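Local structure of amino Transferase (Eubacterium rectale, 3ELE) at residues F40-S46 with R372-V377; R313-Y317 with F328-G332; E35-F40 with M381-S385. The protein probably catalyses pyridoxal-5'-phosphate-dependent transfer of amino groups between amino acids and 2-oxo acids, as a member of the class I and II aminotransferases. All blocks are in the same frame, centred on the assembly; numbering follows the deposited sequence. Where two conformers were deposited one is given.

Contact 1 of 3, residues F40-S46 with R372-V377; sequences FSIGNPS and RISYCV
One backbone carbonyl, S41 O, accepts hydrogen bonds from two side chains of the other segment: R372 NH2 at 2.9 Å and S374 OG at 3.1 Å. Just before it, S374 N donates to F40 O (2.9 Å, N-H...O angle 162°), the one backbone-to-backbone bond joining 40-46 to 372-377. Residues 372-374 end a strand, whereas 40-46 is an irregular loop lying beside it; the CA atoms pair F40 with S374 (4.8 Å) and S46 with C376 (5.3 Å).

R372 (t, t, p) bends its guanidinium along the loop. Water 1 accepts from R372 NE (3.0 Å) and lies 2.7 Å from F40 O and 2.8 Å from R372 O; water 2 accepts from both G43 N and R372 NH2, each at 3.2 Å. The CA-to-CB bond of F40 (chi1 m) points toward 372-377, and F40 CG lies 3.4 Å from I373 CG2. S41 faces away, its OG hydrogen-bonded to D39.

C376 (phi/psi -78/60) centres an inverse gamma turn just after the strand. Its CB lies 3.4 Å from N44 O, and its SG 3.9 Å from G43 CA. Waters complete this end: water 3 donates to N44 O (3.0 Å) and C376 O (3.1 Å), and water 4 lies 2.5 Å from S46 OG and 2.9 Å from V377 O.

The R372 side chain lies about 6 Å from the PLP, and R372 NH1 is hydrogen-bonded to OD1 of N183, a cofactor-pocket residue. This is consistent with the strand-borne arginine that binds the substrate carboxylate in class I aminotransferases, here at the active-site edge of the small domain.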
loop_
_atom_site.group_PDB
_atom_site.type_symbol
_atom_site.label_atom_id
_atom_site.label_comp_id
_atom_site.label_asym_id
_atom_site.label_seq_id
_atom_site.Cartn_x
_atom_site.Cartn_y
_atom_site.Cartn_z
ATOM N N PHE A 40 12.329 -21.345 15.883
ATOM C CA PHE A 40 12.101 -20.075 16.558
ATOM C C PHE A 40 12.503 -18.898 15.657
ATOM O O PHE A 40 12.797 -17.823 16.178
ATOM C CB PHE A 40 12.927 -19.985 17.855
ATOM C CG PHE A 40 12.751 -21.144 18.791
ATOM C CD1 PHE A 40 11.730 -21.154 19.745
ATOM C CD2 PHE A 40 13.650 -22.201 18.768
ATOM C CE1 PHE A 40 11.595 -22.217 20.629
ATOM C CE2 PHE A 40 13.515 -23.276 19.640
ATOM C CZ PHE A 40 12.492 -23.279 20.573
ATOM N N SER A 41 12.463 -19.063 14.327
ATOM C CA SER A 41 12.934 -18.030 13.380
ATOM C C SER A 41 11.960 -16.874 13.049
ATOM O O SER A 41 12.092 -15.800 13.616
ATOM C CB SER A 41 13.457 -18.683 12.086
ATOM O OG SER A 41 12.405 -19.286 11.352
ATOM N N ILE A 42 11.001 -17.084 12.143
ATOM C CA ILE A 42 10.091 -15.998 11.695
ATOM C C ILE A 42 9.102 -15.530 12.785
ATOM O O ILE A 42 8.533 -16.352 13.503
ATOM C CB ILE A 42 9.342 -16.323 10.339
ATOM C CG1 ILE A 42 8.411 -17.538 10.450
ATOM C CG2 ILE A 42 10.368 -16.528 9.191
ATOM C CD1 ILE A 42 7.685 -17.876 9.122
ATOM N N GLY A 43 8.927 -14.208 12.882
ATOM C CA GLY A 43 8.074 -13.574 13.883
ATOM C C GLY A 43 6.624 -13.335 13.499
ATOM O O GLY A 43 6.154 -12.195 13.576
ATOM N N ASN A 44 5.903 -14.398 13.139
ATOM C CA ASN A 44 4.499 -14.287 12.715
ATOM C C ASN A 44 3.524 -14.472 13.863
ATOM O O ASN A 44 3.701 -15.404 14.653
ATOM C CB ASN A 44 4.162 -15.337 11.649
ATOM C CG ASN A 44 4.908 -15.139 10.337
ATOM O OD1 ASN A 44 5.212 -16.116 9.666
ATOM N ND2 ASN A 44 5.194 -13.889 9.958
ATOM N N PRO A 45 2.501 -13.585 13.986
ATOM C CA PRO A 45 1.436 -13.816 14.960
ATOM C C PRO A 45 0.909 -15.262 14.914
ATOM O O PRO A 45 0.602 -15.774 13.839
ATOM C CB PRO A 45 0.351 -12.818 14.531
ATOM C CG PRO A 45 1.116 -11.670 14.023
ATOM C CD PRO A 45 2.317 -12.276 13.317
ATOM N N SER A 46 0.886 -15.908 16.077
ATOM C CA SER A 46 0.462 -17.290 16.220
ATOM C C SER A 46 -0.859 -17.506 16.973
ATOM O O SER A 46 -1.349 -18.637 16.985
ATOM C CB SER A 46 1.590 -18.074 16.884
ATOM O OG SER A 46 1.930 -17.495 18.119
ATOM N N ARG A 372 18.174 -13.987 18.562
ATOM C CA ARG A 372 16.756 -13.764 18.750
ATOM C C ARG A 372 16.045 -15.104 18.578
ATOM O O ARG A 372 16.189 -15.769 17.538
ATOM C CB ARG A 372 16.200 -12.774 17.732
ATOM C CG ARG A 372 14.722 -12.453 18.020
ATOM C CD ARG A 372 14.061 -11.705 16.916
ATOM N NE ARG A 372 13.720 -12.556 15.782
ATOM C CZ ARG A 372 13.000 -12.163 14.723
ATOM N NH1 ARG A 372 12.555 -10.930 14.614
ATOM N NH2 ARG A 372 12.745 -13.024 13.748
ATOM N N ILE A 373 15.250 -15.456 19.587
ATOM C CA ILE A 373 14.443 -16.681 19.618
ATOM C C ILE A 373 12.974 -16.211 19.703
ATOM O O ILE A 373 12.561 -15.638 20.702
ATOM C CB ILE A 373 14.813 -17.548 20.863
ATOM C CG1 ILE A 373 16.327 -17.809 20.933
ATOM C CG2 ILE A 373 14.031 -18.839 20.866
ATOM C CD1 ILE A 373 16.789 -18.810 22.000
ATOM N N SER A 374 12.205 -16.394 18.635
ATOM C CA SER A 374 10.798 -15.990 18.617
ATOM C C SER A 374 10.011 -17.036 19.393
ATOM O O SER A 374 10.318 -18.234 19.274
ATOM C CB SER A 374 10.263 -15.902 17.182
ATOM O OG SER A 374 11.051 -15.039 16.391
ATOM N N TYR A 375 9.041 -16.598 20.205
ATOM C CA TYR A 375 8.179 -17.544 20.972
ATOM C C TYR A 375 6.692 -17.471 20.629
ATOM O O TYR A 375 5.859 -18.076 21.334
ATOM C CB TYR A 375 8.478 -17.538 22.473
ATOM C CG TYR A 375 8.408 -16.207 23.147
ATOM C CD1 TYR A 375 7.196 -15.726 23.651
ATOM C CD2 TYR A 375 9.549 -15.432 23.325
ATOM C CE1 TYR A 375 7.126 -14.487 24.289
ATOM C CE2 TYR A 375 9.477 -14.191 23.996
ATOM C CZ TYR A 375 8.251 -13.738 24.475
ATOM O OH TYR A 375 8.126 -12.522 25.117
ATOM N N CYS A 376 6.378 -16.847 19.484
ATOM C CA CYS A 376 5.057 -16.914 18.827
ATOM C C CYS A 376 5.028 -18.305 18.107
ATOM O O CYS A 376 4.885 -18.447 16.874
ATOM C CB CYS A 376 4.883 -15.733 17.861
ATOM S SG CYS A 376 6.370 -15.372 16.845
ATOM N N VAL A 377 5.159 -19.333 18.935
ATOM C CA VAL A 377 5.332 -20.719 18.518
ATOM C C VAL A 377 4.447 -21.568 19.402
ATOM O O VAL A 377 3.850 -21.062 20.357
ATOM C CB VAL A 377 6.820 -21.174 18.702
ATOM C CG1 VAL A 377 7.791 -20.284 17.884
ATOM C CG2 VAL A 377 7.219 -21.195 20.201
HETATM O O HOH W 1 14.024 -15.502 15.786
HETATM O O HOH W 2 10.814 -12.111 11.306
HETATM O O HOH W 3 4.230 -18.237 13.884
HETATM O O HOH W 4 2.108 -18.800 20.286
#

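Contact 2 of 3, residues R313-Y317 with F328-G332; sequences RDLLY and FKPDG
K329, R313 and Y317 bury the most surface here (87, 82 and 74 Å²). R313-Y317 is one turn of helix, with Y317 N donating to R313 O at 2.8 Å; residues 329-332 pass it as an irregular loop. The CA atoms stand 8.0 Å apart for R313 and P330 and 7.0 Å apart for Y317 and K329, so side chains bridge the gap.

R313 (t, t, p) and Y317 (chi1 t), one turn apart, both point toward the loop. K329 is fully extended, every chi angle t, and runs past both: its CB sits over the Y317 ring face (CH-pi, 4.2 Å from the centroid, 27° off the normal), and its CE covers a face of the guanidinium, 3.9 Å from R313 CZ. At the guanidinium edge, R313 NH1 donates to P330 O (3.1 Å, 164°), while R313 CD packs 3.7 Å from P330 CG. R313 NH2 forms salt bridges to D314 OD1 (2.9 Å) and to D226; D314 also pairs with K310.

K329 NZ is 4.4 Å from R313 NH2, a like charge, and 4.5 Å from D314 OD1, too far for a salt bridge. Helix and loop are therefore joined by a hydrogen bond to a neutral carbonyl and by packing of lysine methylenes and the P330 ring, with no salt bridge between the segments.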
loop_
_atom_site.group_PDB
_atom_site.type_symbol
_atom_site.label_atom_id
_atom_site.label_comp_id
_atom_site.label_asym_id
_atom_site.label_seq_id
_atom_site.Cartn_x
_atom_site.Cartn_y
_atom_site.Cartn_z
ATOM N N ARG A 313 6.760 -17.197 26.977
ATOM C CA ARG A 313 7.921 -16.435 27.478
ATOM C C ARG A 313 8.485 -17.088 28.725
ATOM O O ARG A 313 9.665 -17.380 28.775
ATOM C CB ARG A 313 7.569 -14.978 27.831
ATOM C CG ARG A 313 8.792 -14.105 28.228
ATOM C CD ARG A 313 8.399 -12.839 29.004
ATOM N NE ARG A 313 7.636 -13.160 30.209
ATOM C CZ ARG A 313 7.209 -12.284 31.123
ATOM N NH1 ARG A 313 7.486 -10.997 31.035
ATOM N NH2 ARG A 313 6.510 -12.711 32.169
ATOM N N ASP A 314 7.619 -17.313 29.710
ATOM C CA ASP A 314 8.000 -17.901 31.001
ATOM C C ASP A 314 8.570 -19.316 30.872
ATOM O O ASP A 314 9.543 -19.663 31.532
ATOM C CB ASP A 314 6.792 -17.907 31.960
ATOM C CG ASP A 314 6.310 -16.510 32.318
ATOM O OD1 ASP A 314 7.053 -15.561 32.082
ATOM O OD2 ASP A 314 5.199 -16.354 32.860
ATOM N N LEU A 315 7.973 -20.111 29.994
ATOM C CA LEU A 315 8.425 -21.484 29.757
ATOM C C LEU A 315 9.842 -21.456 29.137
ATOM O O LEU A 315 10.752 -22.068 29.665
ATOM C CB LEU A 315 7.423 -22.211 28.856
ATOM C CG LEU A 315 7.497 -23.723 28.689
ATOM C CD1 LEU A 315 7.174 -24.429 30.030
ATOM C CD2 LEU A 315 6.468 -24.149 27.632
ATOM N N LEU A 316 10.027 -20.676 28.074
ATOM C CA LEU A 316 11.338 -20.550 27.403
ATOM C C LEU A 316 12.414 -19.940 28.318
ATOM O O LEU A 316 13.554 -20.423 28.358
ATOM C CB LEU A 316 11.204 -19.708 26.113
ATOM C CG LEU A 316 12.366 -19.668 25.123
ATOM C CD1 LEU A 316 12.625 -21.090 24.575
ATOM C CD2 LEU A 316 12.060 -18.694 24.005
ATOM N N TYR A 317 12.050 -18.882 29.049
ATOM C CA TYR A 317 12.982 -18.214 29.966
ATOM C C TYR A 317 13.424 -19.151 31.098
ATOM O O TYR A 317 14.626 -19.236 31.391
ATOM C CB TYR A 317 12.371 -16.924 30.547
ATOM C CG TYR A 317 13.295 -16.174 31.488
ATOM C CD1 TYR A 317 14.349 -15.404 30.988
ATOM C CD2 TYR A 317 13.127 -16.237 32.879
ATOM C CE1 TYR A 317 15.204 -14.712 31.827
ATOM C CE2 TYR A 317 14.001 -15.545 33.739
ATOM C CZ TYR A 317 15.038 -14.773 33.197
ATOM O OH TYR A 317 15.916 -14.072 34.023
ATOM N N PHE A 328 17.854 -12.197 28.376
ATOM C CA PHE A 328 17.307 -10.916 28.842
ATOM C C PHE A 328 15.802 -11.198 28.987
ATOM O O PHE A 328 15.168 -11.624 28.006
ATOM C CB PHE A 328 17.606 -9.801 27.828
ATOM C CG PHE A 328 16.816 -8.540 28.043
ATOM C CD1 PHE A 328 16.925 -7.827 29.238
ATOM C CD2 PHE A 328 15.976 -8.046 27.036
ATOM C CE1 PHE A 328 16.189 -6.646 29.434
ATOM C CE2 PHE A 328 15.242 -6.868 27.224
ATOM C CZ PHE A 328 15.349 -6.169 28.425
ATOM N N LYS A 329 15.235 -10.993 30.182
ATOM C CA LYS A 329 13.794 -11.257 30.387
ATOM C C LYS A 329 13.011 -10.132 29.705
ATOM O O LYS A 329 13.088 -9.003 30.151
ATOM C CB LYS A 329 13.403 -11.379 31.865
ATOM C CG LYS A 329 11.956 -11.912 32.057
ATOM C CD LYS A 329 11.635 -12.297 33.496
ATOM C CE LYS A 329 10.220 -12.940 33.591
ATOM N NZ LYS A 329 9.809 -13.461 34.954
ATOM N N PRO A 330 12.260 -10.438 28.623
ATOM C CA PRO A 330 11.567 -9.351 27.918
ATOM C C PRO A 330 10.266 -8.949 28.598
ATOM O O PRO A 330 9.554 -9.823 29.096
ATOM C CB PRO A 330 11.266 -9.977 26.553
ATOM C CG PRO A 330 11.085 -11.411 26.833
ATOM C CD PRO A 330 11.953 -11.746 28.008
ATOM N N ASP A 331 9.958 -7.646 28.598
ATOM C CA ASP A 331 8.690 -7.120 29.140
ATOM C C ASP A 331 7.566 -7.042 28.091
ATOM O O ASP A 331 6.389 -6.878 28.458
ATOM C CB ASP A 331 8.910 -5.741 29.764
ATOM C CG ASP A 331 9.762 -5.796 31.022
ATOM O OD1 ASP A 331 9.597 -6.745 31.820
ATOM O OD2 ASP A 331 10.591 -4.892 31.215
ATOM N N GLY A 332 7.912 -7.158 26.806
ATOM C CA GLY A 332 6.921 -7.079 25.735
ATOM C C GLY A 332 7.372 -7.702 24.432
ATOM O O GLY A 332 8.494 -8.201 24.343
#

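Contact 3 of 3, residues E35-F40 with M381-S385; sequences ENVYDF and MIKHS
M381, present as selenomethionine, is the main bump: in its t, m, m rotamer it reaches from the helix into the hollow between Y38 and F40. M381 SE lies 3.8 Å from Y38 CA and 3.5 Å from F40 CZ. The terminal CE sits over the F40 ring face, 3.8 Å from its centroid and 24° off the normal, and 3.2 Å from D39 O. Met-aromatic contacts place SE obliquely to the F40 ring (4.1 Å from its centroid) and at the edge of the Y38 ring (5.4 Å).

Y38 (chi1 m) provides the return bump. Its ring lies flat against the helical turn 381-385, with S385 CA over its face (CH-pi, 3.7 Å from the centroid, 19° off the normal) and Y38 CE1 4.0 Å from H384 CB; the nearest CA atoms, Y38 and S385, are 5.9 Å apart. S385 OG donates a hydrogen bond to I382 O (2.6 Å) and lies 3.7 Å from F40 CZ at the ring edge. E35 CG approaches H384 ND1 (4.3 Å) at the solvent-exposed side.

Strand 38-39 runs parallel to 357-358, whose V357 touches Y38 and F40. Helix 17-32 packs on V37 and D39; along helix 379-396, F389 meets F40, while I382 packs on helix 306-323.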
loop_
_atom_site.group_PDB
_atom_site.type_symbol
_atom_site.label_atom_id
_atom_site.label_comp_id
_atom_site.label_asym_id
_atom_site.label_seq_id
_atom_site.Cartn_x
_atom_site.Cartn_y
_atom_site.Cartn_z
ATOM N N GLU A 35 7.789 -32.507 14.852
ATOM C CA GLU A 35 7.969 -32.597 16.320
ATOM C C GLU A 35 9.459 -32.454 16.754
ATOM O O GLU A 35 9.730 -32.021 17.874
ATOM C CB GLU A 35 7.413 -33.930 16.870
ATOM C CG GLU A 35 7.217 -33.983 18.420
ATOM C CD GLU A 35 6.988 -35.402 18.992
ATOM O OE1 GLU A 35 7.226 -36.407 18.285
ATOM O OE2 GLU A 35 6.607 -35.496 20.183
ATOM N N ASN A 36 10.386 -32.843 15.868
ATOM C CA ASN A 36 11.835 -32.818 16.108
ATOM C C ASN A 36 12.596 -31.627 15.474
ATOM O O ASN A 36 13.831 -31.661 15.398
ATOM C CB ASN A 36 12.432 -34.150 15.632
ATOM C CG ASN A 36 11.823 -35.341 16.338
ATOM O OD1 ASN A 36 11.796 -35.396 17.566
ATOM N ND2 ASN A 36 11.359 -36.316 15.570
ATOM N N VAL A 37 11.857 -30.601 15.030
ATOM C CA VAL A 37 12.416 -29.362 14.475
ATOM C C VAL A 37 11.923 -28.224 15.387
ATOM O O VAL A 37 10.719 -28.079 15.609
ATOM C CB VAL A 37 11.997 -29.128 13.010
ATOM C CG1 VAL A 37 12.533 -27.797 12.511
ATOM C CG2 VAL A 37 12.494 -30.268 12.130
ATOM N N TYR A 38 12.865 -27.439 15.906
ATOM C CA TYR A 38 12.580 -26.373 16.872
ATOM C C TYR A 38 12.824 -25.029 16.214
ATOM O O TYR A 38 13.881 -24.392 16.358
ATOM C CB TYR A 38 13.380 -26.622 18.148
ATOM C CG TYR A 38 13.256 -28.088 18.559
ATOM C CD1 TYR A 38 12.061 -28.585 19.060
ATOM C CD2 TYR A 38 14.320 -28.979 18.388
ATOM C CE1 TYR A 38 11.921 -29.963 19.417
ATOM C CE2 TYR A 38 14.203 -30.371 18.760
ATOM C CZ TYR A 38 12.999 -30.849 19.262
ATOM O OH TYR A 38 12.891 -32.206 19.623
ATOM N N ASP A 39 11.793 -24.616 15.484
ATOM C CA ASP A 39 11.806 -23.390 14.710
ATOM C C ASP A 39 11.344 -22.175 15.500
ATOM O O ASP A 39 10.133 -21.987 15.723
ATOM C CB ASP A 39 10.939 -23.584 13.459
ATOM C CG ASP A 39 10.912 -22.380 12.553
ATOM O OD1 ASP A 39 11.788 -21.477 12.658
ATOM O OD2 ASP A 39 9.981 -22.363 11.706
ATOM N N PHE A 40 12.329 -21.345 15.883
ATOM C CA PHE A 40 12.101 -20.075 16.558
ATOM C C PHE A 40 12.503 -18.898 15.657
ATOM O O PHE A 40 12.797 -17.823 16.178
ATOM C CB PHE A 40 12.927 -19.985 17.855
ATOM C CG PHE A 40 12.751 -21.144 18.791
ATOM C CD1 PHE A 40 11.730 -21.154 19.745
ATOM C CD2 PHE A 40 13.650 -22.201 18.768
ATOM C CE1 PHE A 40 11.595 -22.217 20.629
ATOM C CE2 PHE A 40 13.515 -23.276 19.640
ATOM C CZ PHE A 40 12.492 -23.279 20.573
HETATM N N MSE A 381 6.178 -27.353 21.595
HETATM C CA MSE A 381 7.452 -27.354 20.878
HETATM C C MSE A 381 8.544 -26.768 21.793
HETATM O O MSE A 381 9.668 -27.269 21.799
HETATM C CB MSE A 381 7.342 -26.597 19.534
HETATM C CG MSE A 381 8.612 -26.559 18.705
HETATM SE SE MSE A 381 9.884 -25.203 19.344
HETATM C CE MSE A 381 9.318 -23.622 18.347
ATOM N N ILE A 382 8.215 -25.713 22.557
ATOM C CA ILE A 382 9.171 -25.101 23.511
ATOM C C ILE A 382 9.657 -26.149 24.537
ATOM O O ILE A 382 10.852 -26.251 24.789
ATOM C CB ILE A 382 8.600 -23.862 24.278
ATOM C CG1 ILE A 382 8.218 -22.744 23.315
ATOM C CG2 ILE A 382 9.642 -23.317 25.267
ATOM C CD1 ILE A 382 7.682 -21.490 24.012
ATOM N N LYS A 383 8.731 -26.948 25.078
ATOM C CA LYS A 383 9.080 -28.020 26.040
ATOM C C LYS A 383 9.903 -29.139 25.392
ATOM O O LYS A 383 10.891 -29.597 25.980
ATOM C CB LYS A 383 7.834 -28.644 26.678
ATOM C CG LYS A 383 6.943 -27.671 27.429
ATOM C CD LYS A 383 5.857 -28.423 28.141
ATOM C CE LYS A 383 4.931 -27.504 28.886
ATOM N NZ LYS A 383 3.959 -28.321 29.672
ATOM N N HIS A 384 9.510 -29.539 24.174
ATOM C CA HIS A 384 10.226 -30.617 23.447
ATOM C C HIS A 384 11.613 -30.152 22.966
ATOM O O HIS A 384 12.493 -30.973 22.727
ATOM C CB HIS A 384 9.417 -31.194 22.265
ATOM C CG HIS A 384 8.042 -31.662 22.637
ATOM N ND1 HIS A 384 6.930 -31.381 21.873
ATOM C CD2 HIS A 384 7.589 -32.308 23.735
ATOM C CE1 HIS A 384 5.858 -31.880 22.460
ATOM N NE2 HIS A 384 6.230 -32.449 23.592
ATOM N N SER A 385 11.822 -28.840 22.852
ATOM C CA SER A 385 13.122 -28.285 22.439
ATOM C C SER A 385 14.223 -28.324 23.506
ATOM O O SER A 385 15.404 -28.229 23.149
ATOM C CB SER A 385 12.970 -26.834 21.999
ATOM O OG SER A 385 12.760 -25.961 23.099
#

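How the contacts relate
Along the chain the contacts are nested: contact 3 encloses contact 1, and contact 1 encloses contact 2. Their centres lie about 12 Å apart (1 and 3), about 13 Å (1 and 2) and about 17 Å (2 and 3). F40 belongs to both contacts 1 and 3, and strand 370-374 is followed, after the short connection 375-378, by helix 379-396. Y375 of contact 1 packs on R313 and P330 of contact 2, while L315 and L316 of contact 2 meet I382 of contact 3, where helices 306-323 and 379-396 touch. The N-terminal segment 35-46 is thus built into the C-terminal sheet-and-helix unit, as in the small domain of fold type I aminotransferases, with contact 1 nearer the PLP than contact 2.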